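Local coordinates for protein ectoine hydroxylase (PDB 4MHR) that catalyses the iron- and 2-oxoglutarate-dependent hydroxylation of L-ectoine to 5-hydroxyectoine, a compatible solute that helps cells survive osmotic stress, at residues 129-133 with 298-302; 169-175 with 243-249; 177-183 with 260-265. Numbering follows the deposited sequence.

All three contacts reach the large antiparallel sheet of the cupin fold. Interaction 2 is a fully buried pairing of two neighbouring strands of this sheet, joined by a regular ladder of backbone hydrogen bonds. Interactions 1 and 3 lie on opposite sides of the chain's centre, about 32 Å apart between centres, and involve the neighbouring strands 131-141 and 264-273. In interaction 1, partly buried, a late loop lies across the start of strand 131-141 with an apolar middle and one direct hydrogen bond. Interaction 3, at the surface, joins a loop to the loop and first residues of strand 264-273 through side-chain amides, an arginine and waters. The segments of interactions 2 and 3 alternate along the chain, so the pairings cross.

Interaction 1 (129-133 with 298-302); sequences DEVYI and PAALR
Leu301 and Pro298 form the apolar part of this contact, in which the irregular segment 298-302 passes across the start of strand 131-141, the end-to-end directions being 101° apart. Leu301, with chi1 t and chi2 p, points toward the strand and sets its CD2 4.4 Å from both Val131 CG2 and Ile133 CD1; Tyr271 of strand 264-273 and Ala120 of helix 117-127 also touch this leucine. On the same strand, Gln135 binds L-ectoine, its side chain about 6 Å from that of Ile133. Pro298 lies over one face of the Tyr132 ring in a CH-pi contact, its CG 3.6 Å from the ring centroid and 3.5 Å from Tyr132 CE1. Tyr132 chi1 is p, which sets the ring against Pro298, and its OH is hydrogen-bonded to Asn272 ND2. Glu130 CB meets Ala300 CB at 3.9 Å. The backbones are extended, and the closest CA atoms are those of Tyr132 and Leu301, 5.0 Å apart. One direct hydrogen bond joins the segments, Leu301 N to Val131 O at 2.8 Å. At the polar edge, water 1 accepts from Val131 N at 3.0 Å and lies 2.6 Å from Glu130 OE1 and 3.1 Å from Leu301 O, while Glu130 OE2 forms a salt bridge with Arg124. The loop therefore adds no strand to the sheet: its apolar contacts are accompanied by one backbone bond and a water bridge.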
loop_
_atom_site.group_PDB
_atom_site.type_symbol
_atom_site.label_atom_id
_atom_site.label_comp_id
_atom_site.label_asym_id
_atom_site.label_seq_id
_atom_site.Cartn_x
_atom_site.Cartn_y
_atom_site.Cartn_z
ATOM N N ASP A 129 1.203 14.389 10.250
ATOM C CA ASP A 129 2.500 14.174 10.897
ATOM C C ASP A 129 3.577 14.176 9.826
ATOM O O ASP A 129 3.292 14.049 8.667
ATOM C CB ASP A 129 2.517 12.800 11.622
ATOM C CG ASP A 129 3.581 12.700 12.776
ATOM O OD1 ASP A 129 4.317 13.665 12.943
ATOM O OD2 ASP A 129 3.669 11.650 13.470
ATOM N N GLU A 130 4.828 14.353 10.218
ATOM C CA GLU A 130 5.941 13.875 9.394
ATOM C C GLU A 130 5.863 12.345 9.186
ATOM O O GLU A 130 5.343 11.586 10.047
ATOM C CB GLU A 130 7.286 14.263 10.088
ATOM C CG GLU A 130 7.476 15.807 10.253
ATOM C CD GLU A 130 7.254 16.569 8.975
ATOM O OE1 GLU A 130 7.624 16.090 7.847
ATOM O OE2 GLU A 130 6.606 17.635 9.062
ATOM N N VAL A 131 6.423 11.869 8.096
ATOM C CA VAL A 131 6.253 10.444 7.712
ATOM C C VAL A 131 7.573 9.789 7.335
ATOM O O VAL A 131 8.545 10.471 7.031
ATOM C CB VAL A 131 5.329 10.320 6.478
ATOM C CG1 VAL A 131 3.941 10.745 6.825
ATOM C CG2 VAL A 131 5.823 11.178 5.341
ATOM N N TYR A 132 7.592 8.474 7.327
ATOM C CA TYR A 132 8.746 7.754 6.830
ATOM C C TYR A 132 8.208 6.524 6.100
ATOM O O TYR A 132 6.979 6.220 6.150
ATOM C CB TYR A 132 9.689 7.399 8.003
ATOM C CG TYR A 132 9.134 6.297 8.871
ATOM C CD1 TYR A 132 8.167 6.555 9.838
ATOM C CD2 TYR A 132 9.526 5.015 8.698
ATOM C CE1 TYR A 132 7.658 5.556 10.590
ATOM C CE2 TYR A 132 8.987 3.972 9.474
ATOM C CZ TYR A 132 8.071 4.269 10.409
ATOM O OH TYR A 132 7.485 3.301 11.192
ATOM N N ILE A 133 9.095 5.874 5.351
ATOM C CA ILE A 133 8.762 4.685 4.558
ATOM C C ILE A 133 8.802 3.454 5.414
ATOM O O ILE A 133 9.856 3.067 5.836
ATOM C CB ILE A 133 9.651 4.514 3.309
ATOM C CG1 ILE A 133 9.555 5.771 2.431
ATOM C CG2 ILE A 133 9.213 3.273 2.517
ATOM C CD1 ILE A 133 8.144 6.102 1.970
ATOM N N PRO A 298 12.687 6.010 13.597
ATOM C CA PRO A 298 12.923 6.337 12.195
ATOM C C PRO A 298 12.895 7.854 12.028
ATOM O O PRO A 298 12.133 8.516 12.717
ATOM C CB PRO A 298 11.714 5.715 11.506
ATOM C CG PRO A 298 10.613 5.911 12.514
ATOM C CD PRO A 298 11.239 5.926 13.887
ATOM N N ALA A 299 13.723 8.388 11.134
ATOM C CA ALA A 299 13.758 9.821 10.870
ATOM C C ALA A 299 12.774 10.139 9.754
ATOM O O ALA A 299 12.458 9.292 8.925
ATOM C CB ALA A 299 15.159 10.271 10.472
ATOM N N ALA A 300 12.362 11.390 9.734
ATOM C CA ALA A 300 11.384 11.911 8.794
ATOM C C ALA A 300 11.927 11.944 7.373
ATOM O O ALA A 300 13.063 12.364 7.126
ATOM C CB ALA A 300 10.940 13.310 9.224
ATOM N N LEU A 301 11.121 11.446 6.450
ATOM C CA LEU A 301 11.348 11.617 5.043
ATOM C C LEU A 301 11.492 13.109 4.675
ATOM O O LEU A 301 10.703 13.926 5.088
ATOM C CB LEU A 301 10.184 10.990 4.302
ATOM C CG LEU A 301 10.254 10.911 2.803
ATOM C CD1 LEU A 301 11.411 10.002 2.309
ATOM C CD2 LEU A 301 8.902 10.383 2.345
ATOM N N ARG A 302 12.504 13.468 3.894
ATOM C CA ARG A 302 12.666 14.886 3.467
ATOM C C ARG A 302 11.948 14.995 2.158
ATOM O O ARG A 302 12.171 14.173 1.335
ATOM C CB ARG A 302 14.164 15.185 3.234
ATOM C CG ARG A 302 14.480 16.582 2.771
ATOM C CD ARG A 302 15.320 16.548 1.507
ATOM N NE ARG A 302 16.172 17.724 1.342
ATOM C CZ ARG A 302 15.752 18.907 0.922
ATOM N NH1 ARG A 302 14.466 19.103 0.610
ATOM N NH2 ARG A 302 16.619 19.907 0.807
HETATM O O HOH W 1 7.998 13.874 6.531
#

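Interaction 2 (169-175 with 243-249)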
loop_
_atom_site.group_PDB
_atom_site.type_symbol
_atom_site.label_atom_id
_atom_site.label_comp_id
_atom_site.label_asym_id
_atom_site.label_seq_id
_atom_site.Cartn_x
_atom_site.Cartn_y
_atom_site.Cartn_z
ATOM N N ALA A 169 -1.174 4.850 9.020
ATOM C CA ALA A 169 -0.326 4.573 7.877
ATOM C C ALA A 169 -1.161 4.454 6.639
ATOM O O ALA A 169 -2.364 4.138 6.690
ATOM C CB ALA A 169 0.501 3.286 8.072
ATOM N N LEU A 170 -0.533 4.695 5.500
ATOM C CA LEU A 170 -1.226 4.479 4.248
ATOM C C LEU A 170 -0.325 3.962 3.160
ATOM O O LEU A 170 0.945 4.125 3.215
ATOM C CB LEU A 170 -1.890 5.729 3.783
ATOM C CG LEU A 170 -1.056 6.927 3.500
ATOM C CD1 LEU A 170 -0.480 6.889 2.110
ATOM C CD2 LEU A 170 -1.989 8.110 3.513
ATOM N N SER A 171 -0.952 3.324 2.176
ATOM C CA SER A 171 -0.196 2.823 1.019
ATOM C C SER A 171 -0.507 3.604 -0.222
ATOM O O SER A 171 -1.663 4.073 -0.438
ATOM C CB SER A 171 -0.540 1.369 0.772
ATOM O OG SER A 171 -0.244 0.662 1.974
ATOM N N MET A 172 0.517 3.841 -1.006
ATOM C CA MET A 172 0.306 4.329 -2.368
ATOM C C MET A 172 0.813 3.371 -3.465
ATOM O O MET A 172 1.975 2.924 -3.424
ATOM C CB MET A 172 0.996 5.631 -2.545
ATOM C CG MET A 172 0.729 6.588 -1.467
ATOM S SD MET A 172 1.037 8.257 -2.033
ATOM C CE MET A 172 0.989 9.036 -0.460
ATOM N N SER A 173 -0.062 3.031 -4.430
ATOM C CA SER A 173 0.283 2.179 -5.567
ATOM C C SER A 173 0.408 3.071 -6.791
ATOM O O SER A 173 -0.574 3.679 -7.209
ATOM C CB SER A 173 -0.752 1.061 -5.750
ATOM O OG SER A 173 -0.359 0.253 -6.870
ATOM N N VAL A 174 1.624 3.270 -7.307
ATOM C CA VAL A 174 1.826 4.043 -8.547
ATOM C C VAL A 174 1.845 3.049 -9.701
ATOM O O VAL A 174 2.752 2.195 -9.778
ATOM C CB VAL A 174 3.189 4.730 -8.506
ATOM C CG1 VAL A 174 3.467 5.544 -9.740
ATOM C CG2 VAL A 174 3.349 5.498 -7.256
ATOM N N LEU A 175 0.834 3.111 -10.550
ATOM C CA LEU A 175 0.692 2.136 -11.656
ATOM C C LEU A 175 1.749 2.373 -12.748
ATOM O O LEU A 175 2.000 3.496 -13.143
ATOM C CB LEU A 175 -0.683 2.171 -12.280
ATOM C CG LEU A 175 -1.854 2.052 -11.329
ATOM C CD1 LEU A 175 -3.110 2.021 -12.186
ATOM C CD2 LEU A 175 -1.777 0.840 -10.434
ATOM N N THR A 243 -0.962 6.766 -12.752
ATOM C CA THR A 243 -2.102 6.819 -11.782
ATOM C C THR A 243 -1.695 6.308 -10.416
ATOM O O THR A 243 -0.960 5.328 -10.319
ATOM C CB THR A 243 -3.341 6.005 -12.285
ATOM O OG1 THR A 243 -3.768 6.495 -13.551
ATOM C CG2 THR A 243 -4.538 6.073 -11.294
ATOM N N VAL A 244 -2.122 7.007 -9.354
ATOM C CA VAL A 244 -1.771 6.627 -7.991
ATOM C C VAL A 244 -2.996 6.293 -7.224
ATOM O O VAL A 244 -3.973 7.071 -7.236
ATOM C CB VAL A 244 -1.020 7.716 -7.250
ATOM C CG1 VAL A 244 -0.446 7.179 -5.916
ATOM C CG2 VAL A 244 0.151 8.186 -8.074
ATOM N N ILE A 245 -3.011 5.107 -6.653
ATOM C CA ILE A 245 -4.152 4.614 -5.868
ATOM C C ILE A 245 -3.683 4.686 -4.427
ATOM O O ILE A 245 -2.627 4.113 -4.090
ATOM C CB ILE A 245 -4.589 3.179 -6.219
ATOM C CG1 ILE A 245 -5.060 3.144 -7.661
ATOM C CG2 ILE A 245 -5.740 2.792 -5.353
ATOM C CD1 ILE A 245 -5.261 1.737 -8.140
ATOM N N LEU A 246 -4.359 5.501 -3.607
ATOM C CA LEU A 246 -3.905 5.690 -2.205
ATOM C C LEU A 246 -4.916 4.974 -1.304
ATOM O O LEU A 246 -6.150 5.146 -1.472
ATOM C CB LEU A 246 -3.962 7.115 -1.777
ATOM C CG LEU A 246 -2.927 8.117 -2.148
ATOM C CD1 LEU A 246 -3.145 8.515 -3.596
ATOM C CD2 LEU A 246 -3.031 9.296 -1.229
ATOM N N PHE A 247 -4.442 4.195 -0.360
ATOM C CA PHE A 247 -5.389 3.505 0.535
ATOM C C PHE A 247 -4.928 3.390 1.976
ATOM O O PHE A 247 -3.720 3.240 2.268
ATOM C CB PHE A 247 -5.906 2.215 -0.074
ATOM C CG PHE A 247 -4.885 1.181 -0.403
ATOM C CD1 PHE A 247 -4.197 1.228 -1.591
ATOM C CD2 PHE A 247 -4.644 0.097 0.471
ATOM C CE1 PHE A 247 -3.250 0.252 -1.915
ATOM C CE2 PHE A 247 -3.709 -0.911 0.153
ATOM C CZ PHE A 247 -3.026 -0.860 -1.053
ATOM N N ASP A 248 -5.909 3.544 2.879
ATOM C CA ASP A 248 -5.717 3.427 4.310
ATOM C C ASP A 248 -5.165 2.050 4.651
ATOM O O ASP A 248 -5.550 1.021 4.050
ATOM C CB ASP A 248 -7.028 3.648 5.021
ATOM C CG ASP A 248 -6.908 3.505 6.525
ATOM O OD1 ASP A 248 -6.435 4.460 7.193
ATOM O OD2 ASP A 248 -7.302 2.426 7.026
ATOM N N CYS A 249 -4.282 2.037 5.635
ATOM C CA CYS A 249 -3.683 0.809 6.109
ATOM C C CYS A 249 -4.623 -0.343 6.458
ATOM O O CYS A 249 -4.256 -1.497 6.254
ATOM C CB CYS A 249 -2.800 1.087 7.338
ATOM S SG CYS A 249 -3.683 1.669 8.786
HETATM O O HOH W 2 -4.560 6.060 6.208
#
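This is a pairing of neighbouring antiparallel strands, 169-175 and 244-248, buried in the large sheet of the cupin fold between strands 54-57 and 264-273. Their axes approach to 4.6 Å at 166°. Ser171 with Phe247 and Ser173 with Ile245 are hydrogen-bonded pairs, each with two N-H...O bonds of 2.8 to 2.9 Å between its backbone N and O atoms. Leu175 N to Thr243 O (2.9 Å) and Cys249 N to Ala169 O (3.0 Å) extend the ladder, and water 2 joins Ala169 O to Asp248 OD1 at 3.0 and 2.7 Å; Asp248 OD2 forms a salt bridge with Arg26. On one face Met172, Val174, Val244 and Leu246 pack together, with Met172 SD 4.0 Å from Leu246 CG. The other carries Ser171, Ser173, Ile245 and Phe247, and there Ser171 CB lies over the Phe247 ring, 3.9 Å from its centroid, in a CH-pi contact. Phe247 meets the ring of the iron ligand His253, and Ser171 touches both the iron ligand Asp154 and Trp158, which is important for ectoine stabilisation. The faces thus differ in chemistry: one apolar, partly covered by helix 117-127, the other with its Ser171-Phe247 end against the iron site.

Interaction 3 (177-183 with 260-265)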
loop_
_atom_site.group_PDB
_atom_site.type_symbol
_atom_site.label_atom_id
_atom_site.label_comp_id
_atom_site.label_asym_id
_atom_site.label_seq_id
_atom_site.Cartn_x
_atom_site.Cartn_y
_atom_site.Cartn_z
ATOM N N ALA A 177 2.130 -0.145 -15.327
ATOM C CA ALA A 177 1.521 -0.775 -16.477
ATOM C C ALA A 177 0.065 -0.535 -16.232
ATOM O O ALA A 177 -0.389 -0.598 -15.036
ATOM C CB ALA A 177 1.780 -2.256 -16.462
ATOM N N GLU A 178 -0.658 -0.313 -17.324
ATOM C CA GLU A 178 -2.116 -0.079 -17.278
ATOM C C GLU A 178 -2.849 -1.166 -16.514
ATOM O O GLU A 178 -2.627 -2.370 -16.767
ATOM C CB GLU A 178 -2.753 -0.022 -18.692
ATOM C CG GLU A 178 -4.292 -0.210 -18.727
ATOM C CD GLU A 178 -5.111 1.064 -18.906
ATOM O OE1 GLU A 178 -4.621 1.982 -19.587
ATOM O OE2 GLU A 178 -6.258 1.152 -18.371
ATOM N N ASN A 179 -3.745 -0.723 -15.631
ATOM C CA ASN A 179 -4.778 -1.596 -15.071
ATOM C C ASN A 179 -6.123 -1.416 -15.714
ATOM O O ASN A 179 -6.624 -0.264 -15.731
ATOM C CB ASN A 179 -4.896 -1.393 -13.563
ATOM C CG ASN A 179 -3.934 -2.316 -12.817
ATOM O OD1 ASN A 179 -3.673 -3.440 -13.254
ATOM N ND2 ASN A 179 -3.429 -1.874 -11.740
ATOM N N THR A 180 -6.675 -2.548 -16.220
ATOM C CA THR A 180 -7.949 -2.583 -16.885
ATOM C C THR A 180 -8.874 -3.369 -16.007
ATOM O O THR A 180 -8.491 -3.891 -14.940
ATOM C CB THR A 180 -7.905 -3.215 -18.282
ATOM O OG1 THR A 180 -7.974 -4.641 -18.174
ATOM C CG2 THR A 180 -6.629 -2.816 -19.028
ATOM N N PRO A 181 -10.111 -3.470 -16.435
ATOM C CA PRO A 181 -10.968 -4.291 -15.609
ATOM C C PRO A 181 -10.548 -5.806 -15.658
ATOM O O PRO A 181 -10.939 -6.557 -14.774
ATOM C CB PRO A 181 -12.356 -4.013 -16.183
ATOM C CG PRO A 181 -12.197 -2.705 -16.900
ATOM C CD PRO A 181 -10.849 -2.759 -17.490
ATOM N N HIS A 182 -9.699 -6.197 -16.614
ATOM C CA HIS A 182 -9.539 -7.632 -16.967
ATOM C C HIS A 182 -8.283 -8.297 -16.479
ATOM O O HIS A 182 -8.239 -9.555 -16.449
ATOM C CB HIS A 182 -9.578 -7.833 -18.445
ATOM C CG HIS A 182 -10.716 -7.127 -19.106
ATOM N ND1 HIS A 182 -12.024 -7.401 -18.799
ATOM C CD2 HIS A 182 -10.734 -6.124 -20.005
ATOM C CE1 HIS A 182 -12.802 -6.581 -19.477
ATOM N NE2 HIS A 182 -12.044 -5.826 -20.244
ATOM N N ASN A 183 -7.265 -7.500 -16.126
ATOM C CA ASN A 183 -5.967 -8.090 -15.775
ATOM C C ASN A 183 -5.725 -8.227 -14.265
ATOM O O ASN A 183 -4.629 -8.104 -13.798
ATOM C CB ASN A 183 -4.791 -7.428 -16.512
ATOM C CG ASN A 183 -4.527 -5.975 -16.100
ATOM O OD1 ASN A 183 -5.406 -5.267 -15.658
ATOM N ND2 ASN A 183 -3.327 -5.532 -16.337
ATOM N N THR A 260 -4.964 -12.782 -18.717
ATOM C CA THR A 260 -4.699 -11.945 -19.887
ATOM C C THR A 260 -3.247 -11.851 -20.262
ATOM O O THR A 260 -2.356 -12.057 -19.418
ATOM C CB THR A 260 -5.259 -10.518 -19.823
ATOM O OG1 THR A 260 -4.385 -9.628 -19.127
ATOM C CG2 THR A 260 -6.714 -10.494 -19.203
ATOM N N PRO A 261 -2.993 -11.534 -21.536
ATOM C CA PRO A 261 -1.612 -11.293 -21.899
ATOM C C PRO A 261 -1.046 -10.014 -21.279
ATOM O O PRO A 261 0.077 -9.718 -21.493
ATOM C CB PRO A 261 -1.678 -11.110 -23.434
ATOM C CG PRO A 261 -2.952 -11.831 -23.839
ATOM C CD PRO A 261 -3.879 -11.422 -22.706
ATOM N N PHE A 262 -1.806 -9.240 -20.547
ATOM C CA PHE A 262 -1.347 -7.891 -20.195
ATOM C C PHE A 262 -0.847 -7.883 -18.740
ATOM O O PHE A 262 -1.652 -8.124 -17.833
ATOM C CB PHE A 262 -2.508 -6.902 -20.306
ATOM C CG PHE A 262 -3.140 -6.854 -21.676
ATOM C CD1 PHE A 262 -2.359 -6.679 -22.828
ATOM C CD2 PHE A 262 -4.499 -7.026 -21.827
ATOM C CE1 PHE A 262 -2.951 -6.656 -24.088
ATOM C CE2 PHE A 262 -5.091 -7.005 -23.085
ATOM C CZ PHE A 262 -4.332 -6.821 -24.206
ATOM N N PRO A 263 0.459 -7.592 -18.507
ATOM C CA PRO A 263 1.083 -7.632 -17.179
ATOM C C PRO A 263 0.573 -6.501 -16.285
ATOM O O PRO A 263 0.014 -5.535 -16.756
ATOM C CB PRO A 263 2.547 -7.383 -17.482
ATOM C CG PRO A 263 2.478 -6.412 -18.627
ATOM C CD PRO A 263 1.379 -7.004 -19.484
ATOM N N ARG A 264 0.729 -6.666 -14.995
ATOM C CA ARG A 264 0.499 -5.585 -14.025
ATOM C C ARG A 264 1.795 -5.290 -13.357
ATOM O O ARG A 264 2.548 -6.227 -13.029
ATOM C CB ARG A 264 -0.447 -6.038 -12.921
ATOM C CG ARG A 264 -1.898 -5.864 -13.262
ATOM C CD ARG A 264 -2.734 -6.109 -12.015
ATOM N NE ARG A 264 -2.747 -4.967 -11.079
ATOM C CZ ARG A 264 -2.218 -4.931 -9.846
ATOM N NH1 ARG A 264 -1.571 -5.970 -9.315
ATOM N NH2 ARG A 264 -2.334 -3.811 -9.128
ATOM N N ALA A 265 2.070 -4.010 -13.152
ATOM C CA ALA A 265 3.302 -3.621 -12.498
ATOM C C ALA A 265 3.026 -2.294 -11.735
ATOM O O ALA A 265 2.414 -1.377 -12.272
ATOM C CB ALA A 265 4.414 -3.437 -13.543
HETATM O O HOH W 3 -0.679 -2.612 -13.292
HETATM O O HOH W 4 -1.113 -4.056 -18.344
#
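Two separate waters bridge the backbones of these segments, where direct pairing is sparse. Water 3 donates to Ala177 O (2.7 Å) and accepts from Ala265 N (3.1 Å); water 4 donates to Glu178 O (2.8 Å) and to Pro263 O at a short 2.4 Å. Beside them, the direct bond from Ala177 N to Ala265 O is weak at 3.3 Å. Ala177 CB meets Ala265 CB at 4.1 Å. Asn183 organises the 177-183 loop: its ND2 donates to Glu178 O (3.3 Å) and its OD1 accepts from Thr180 N (3.1 Å), while ND2 reaches across to Phe262 O in a weak bond of 3.4 Å. Arg264 runs alongside the loop, its CD 3.3 Å from Asn183 O, and its NE donates to Asn179 OD1 at 2.8 Å. The Arg264 side chain also touches Lys141, which places the loop near this 2-oxoglutarate-binding residue. Thr180 OG1 accepts from His182 N at 2.8 Å and Thr260 OG1 from Phe262 N at 3.0 Å, an ST turn in each segment; Thr260 OG1 also hydrogen-bonds Asn258 OD1. Together they form a hydrated surface contact between the loop after strand 169-175 and the loop leading into strand 264-273 of the cupin fold.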